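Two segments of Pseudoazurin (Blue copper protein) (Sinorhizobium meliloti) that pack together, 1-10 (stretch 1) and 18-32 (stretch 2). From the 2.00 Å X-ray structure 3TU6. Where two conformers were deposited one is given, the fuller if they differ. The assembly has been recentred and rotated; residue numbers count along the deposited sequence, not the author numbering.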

# COMPACT_ATOMS: atom_id res chain seq x y z
N MET A 1 9.90 15.76 9.01
CA MET A 1 9.54 14.78 7.95
C MET A 1 10.37 13.52 8.10
O MET A 1 11.59 13.58 8.21
CB MET A 1 9.77 15.39 6.56
CG MET A 1 9.41 14.48 5.39
SD MET A 1 9.82 15.18 3.78
CE MET A 1 11.61 15.17 3.84
N GLU A 2 9.69 12.37 8.10
CA GLU A 2 10.36 11.07 8.05
C GLU A 2 10.19 10.46 6.67
O GLU A 2 9.15 10.63 6.02
CB GLU A 2 9.80 10.13 9.13
CG GLU A 2 9.85 10.69 10.55
CD GLU A 2 11.24 11.11 10.99
OE1 GLU A 2 12.22 10.42 10.65
OE2 GLU A 2 11.35 12.15 11.68
N GLU A 3 11.22 9.75 6.21
CA GLU A 3 11.22 9.14 4.88
C GLU A 3 11.29 7.63 5.04
O GLU A 3 12.26 7.10 5.59
CB GLU A 3 12.42 9.64 4.07
CG GLU A 3 12.49 11.16 3.96
CD GLU A 3 13.57 11.64 3.00
OE1 GLU A 3 14.62 10.97 2.89
OE2 GLU A 3 13.36 12.69 2.36
N TYR A 4 10.26 6.93 4.56
CA TYR A 4 10.14 5.49 4.72
C TYR A 4 10.36 4.74 3.41
O TYR A 4 10.30 5.32 2.33
CB TYR A 4 8.78 5.14 5.32
CG TYR A 4 8.59 5.72 6.70
CD1 TYR A 4 9.33 5.24 7.78
CD2 TYR A 4 7.69 6.76 6.93
CE1 TYR A 4 9.17 5.78 9.05
CE2 TYR A 4 7.53 7.30 8.20
CZ TYR A 4 8.27 6.80 9.26
OH TYR A 4 8.13 7.33 10.52
N ARG A 5 10.63 3.44 3.54
CA ARG A 5 10.91 2.57 2.39
C ARG A 5 9.97 1.37 2.38
O ARG A 5 9.76 0.73 3.41
CB ARG A 5 12.35 2.06 2.46
CG ARG A 5 13.42 3.13 2.31
CD ARG A 5 13.44 3.71 0.90
NE ARG A 5 14.71 4.37 0.59
CZ ARG A 5 15.83 3.75 0.26
NH1 ARG A 5 15.88 2.42 0.19
NH2 ARG A 5 16.93 4.45 -0.00
N VAL A 6 9.42 1.06 1.20
CA VAL A 6 8.66 -0.16 0.99
C VAL A 6 9.27 -0.91 -0.18
O VAL A 6 9.27 -0.42 -1.31
CB VAL A 6 7.18 0.14 0.68
CG1 VAL A 6 6.43 -1.16 0.36
CG2 VAL A 6 6.53 0.86 1.84
N GLU A 7 9.79 -2.11 0.08
CA GLU A 7 10.41 -2.92 -0.96
C GLU A 7 9.36 -3.70 -1.74
O GLU A 7 8.43 -4.25 -1.15
CB GLU A 7 11.43 -3.88 -0.34
CG GLU A 7 12.61 -3.17 0.31
CD GLU A 7 13.70 -4.13 0.75
OE1 GLU A 7 14.89 -3.73 0.72
OE2 GLU A 7 13.38 -5.28 1.13
N MET A 8 9.52 -3.73 -3.06
CA MET A 8 8.65 -4.51 -3.94
C MET A 8 9.38 -5.82 -4.25
O MET A 8 10.42 -5.80 -4.92
CB MET A 8 8.33 -3.72 -5.21
CG MET A 8 7.86 -2.30 -4.94
SD MET A 8 7.24 -1.41 -6.39
CE MET A 8 8.77 -1.13 -7.29
N LEU A 9 8.84 -6.93 -3.77
CA LEU A 9 9.57 -8.21 -3.74
C LEU A 9 8.78 -9.37 -4.32
O LEU A 9 7.55 -9.41 -4.25
CB LEU A 9 9.94 -8.55 -2.29
CG LEU A 9 10.93 -7.62 -1.59
CD1 LEU A 9 10.87 -7.82 -0.08
CD2 LEU A 9 12.34 -7.87 -2.11
N ASN A 10 9.51 -10.34 -4.88
CA ASN A 10 8.93 -11.59 -5.33
C ASN A 10 8.61 -12.51 -4.16
O ASN A 10 7.57 -13.16 -4.14
CB ASN A 10 9.87 -12.32 -6.31
CG ASN A 10 10.00 -11.61 -7.64
OD1 ASN A 10 9.40 -10.55 -7.86
ND2 ASN A 10 10.77 -12.19 -8.55
N MET A 18 4.92 -12.40 -4.25
CA MET A 18 4.52 -11.09 -4.79
C MET A 18 3.99 -10.22 -3.64
O MET A 18 2.79 -10.21 -3.35
CB MET A 18 3.47 -11.23 -5.90
CG MET A 18 3.78 -12.25 -6.99
SD MET A 18 5.31 -11.94 -7.88
CE MET A 18 6.40 -13.14 -7.12
N ALA A 19 4.90 -9.48 -3.00
CA ALA A 19 4.55 -8.77 -1.77
C ALA A 19 5.29 -7.45 -1.60
O ALA A 19 6.46 -7.33 -1.97
CB ALA A 19 4.82 -9.66 -0.57
N PHE A 20 4.60 -6.46 -1.04
CA PHE A 20 5.23 -5.24 -0.56
C PHE A 20 5.68 -5.47 0.88
O PHE A 20 4.90 -5.97 1.69
CB PHE A 20 4.26 -4.06 -0.62
CG PHE A 20 3.85 -3.67 -2.01
CD1 PHE A 20 4.71 -2.94 -2.82
CD2 PHE A 20 2.60 -4.01 -2.51
CE1 PHE A 20 4.33 -2.56 -4.11
CE2 PHE A 20 2.22 -3.64 -3.79
CZ PHE A 20 3.08 -2.92 -4.59
N GLU A 21 6.92 -5.10 1.18
CA GLU A 21 7.48 -5.26 2.52
C GLU A 21 8.05 -3.93 3.02
O GLU A 21 9.00 -3.40 2.43
CB GLU A 21 8.58 -6.33 2.53
CG GLU A 21 9.12 -6.65 3.92
CD GLU A 21 10.06 -7.84 3.92
OE1 GLU A 21 9.97 -8.68 3.00
OE2 GLU A 21 10.89 -7.93 4.85
N PRO A 22 7.48 -3.38 4.11
CA PRO A 22 6.35 -3.86 4.91
C PRO A 22 5.01 -3.66 4.21
O PRO A 22 4.87 -2.76 3.37
CB PRO A 22 6.43 -2.99 6.17
CG PRO A 22 7.05 -1.75 5.72
CD PRO A 22 8.04 -2.14 4.66
N ALA A 23 4.03 -4.50 4.54
CA ALA A 23 2.69 -4.40 3.96
C ALA A 23 1.94 -3.17 4.47
O ALA A 23 1.10 -2.62 3.77
CB ALA A 23 1.89 -5.66 4.27
N VAL A 24 2.26 -2.75 5.70
CA VAL A 24 1.59 -1.62 6.34
C VAL A 24 2.60 -0.63 6.92
O VAL A 24 3.25 -0.92 7.92
CB VAL A 24 0.66 -2.10 7.48
CG1 VAL A 24 -0.03 -0.92 8.15
CG2 VAL A 24 -0.37 -3.08 6.94
N ILE A 25 2.74 0.52 6.26
CA ILE A 25 3.56 1.63 6.76
C ILE A 25 2.72 2.52 7.67
O ILE A 25 1.60 2.89 7.31
CB ILE A 25 4.12 2.50 5.60
CG1 ILE A 25 5.20 1.74 4.83
CG2 ILE A 25 4.68 3.81 6.13
CD1 ILE A 25 6.51 1.60 5.58
N ARG A 26 3.26 2.86 8.84
CA ARG A 26 2.60 3.79 9.76
C ARG A 26 3.35 5.11 9.76
O ARG A 26 4.41 5.23 10.38
CB ARG A 26 2.52 3.20 11.17
CG ARG A 26 1.82 1.85 11.26
CD ARG A 26 0.39 1.88 10.71
NE ARG A 26 -0.47 2.81 11.44
CZ ARG A 26 -1.33 2.47 12.40
NH1 ARG A 26 -2.07 3.41 12.99
NH2 ARG A 26 -1.47 1.21 12.80
N ALA A 27 2.80 6.10 9.06
CA ALA A 27 3.43 7.40 8.90
C ALA A 27 2.59 8.51 9.52
O ALA A 27 1.47 8.28 9.96
CB ALA A 27 3.66 7.68 7.42
N GLN A 28 3.16 9.71 9.55
CA GLN A 28 2.46 10.91 9.99
C GLN A 28 2.26 11.84 8.79
O GLN A 28 2.99 11.72 7.80
CB GLN A 28 3.26 11.63 11.08
CG GLN A 28 3.45 10.81 12.35
CD GLN A 28 2.14 10.43 13.01
OE1 GLN A 28 1.23 11.25 13.12
NE2 GLN A 28 2.04 9.19 13.46
N PRO A 29 1.28 12.75 8.87
CA PRO A 29 1.05 13.73 7.81
C PRO A 29 2.32 14.49 7.41
O PRO A 29 2.99 15.06 8.27
CB PRO A 29 0.02 14.67 8.43
CG PRO A 29 -0.74 13.82 9.36
CD PRO A 29 0.24 12.84 9.92
N GLY A 30 2.64 14.48 6.12
CA GLY A 30 3.82 15.17 5.61
C GLY A 30 5.02 14.28 5.34
O GLY A 30 5.98 14.71 4.70
N ASP A 31 4.96 13.03 5.81
CA ASP A 31 6.03 12.06 5.56
C ASP A 31 5.99 11.56 4.12
O ASP A 31 5.00 11.76 3.41
CB ASP A 31 5.90 10.86 6.51
CG ASP A 31 6.18 11.21 7.97
OD1 ASP A 31 6.80 12.26 8.24
OD2 ASP A 31 5.78 10.42 8.85
N THR A 32 7.08 10.93 3.69
CA THR A 32 7.17 10.34 2.35
C THR A 32 7.45 8.84 2.43
O THR A 32 8.07 8.36 3.38
CB THR A 32 8.28 10.99 1.50
OG1 THR A 32 9.55 10.76 2.11
CG2 THR A 32 8.04 12.49 1.36
O HOH W 1 10.46 8.13 1.58
O HOH W 2 6.64 9.32 11.13

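Stretch 2 pairs with the strand of residues 3-9 near both of that strand's ends, antiparallel through 19-21 and parallel at Thr32, and together the two segments bury 929 Å². The pairing opens at Met18, whose N donates to Asn10 O (2.8 Å) where the chain turns a corner. The Met18 side chain leaves its backbone away from stretch 1, yet its end returns, bringing CE to 3.7 Å from Asn10 CB.

From Ala19 to Glu21 the pairing is regular antiparallel, with the strand axes at 153°. Ala19 and Leu9 form a hydrogen-bonded pair, Ala19 N to Leu9 O at 2.9 Å and Leu9 N to Ala19 O at 3.0 Å. Phe20 pairs with Met8 in a non-hydrogen-bonded pair, and, as for any directly paired residues, their side chains share a face of the sheet: Met8 CG packs 3.6 Å from Phe20 CE1, while Met8 SD sits at the ring edge, 5.2 Å from the Phe20 ring centroid. Val6 CG1 adds an apolar contact with Phe20 CB at 3.8 Å. Glu21 closes the ladder with a second hydrogen-bonded pair, Glu21 N to Glu7 O at 2.9 Å and Glu7 N to Glu21 O at 2.8 Å. Its side chain shares the other face with those of Glu7, Leu9 and Ala19, and its extended tt rotamer carries OE1 to 3.3 Å from Leu9 CD1.

At Pro22, which follows a cis peptide bond, the direct backbone pairing lapses; Pro22 CD lies 3.6 Å from Arg5 O. Ala23 and Val24 make no contact with stretch 1. The strand 24-27 runs antiparallel to strand 3-9 but too far off for backbone hydrogen bonds, and side chains bridge the gap. Ile25 points toward stretch 1 and is buried, with CG1 only 3.4 Å from Val6 CG2 and CD1 4.2 Å from Tyr4 CB. Ala27 CB packs 4.0 Å from Tyr4 CE2.

A type II turn from Gln28 to Asp31 then reverses the chain. Gly30, with a positive phi of 101°, adopts a backbone conformation that would jam a CB against the preceding carbonyl. The Asp31 carboxylate braces the turn and ties it to stretch 1: OD2 accepts from Gln28 N (2.8 Å) within the turn, and OD1 accepts from Glu2 N (2.9 Å) across the contact. OD2 also lies at the edge of the Tyr4 ring, 3.6 Å from Tyr4 CE2, and water 2 links it to Tyr4 OH.

Thr32 finally pairs in parallel with Glu3. Its N donates to Glu2 O (3.1 Å) and its O accepts from Tyr4 N (2.9 Å), the staggered pattern of a parallel bridge, while water 1 joins Thr32 OG1 to Tyr4 O.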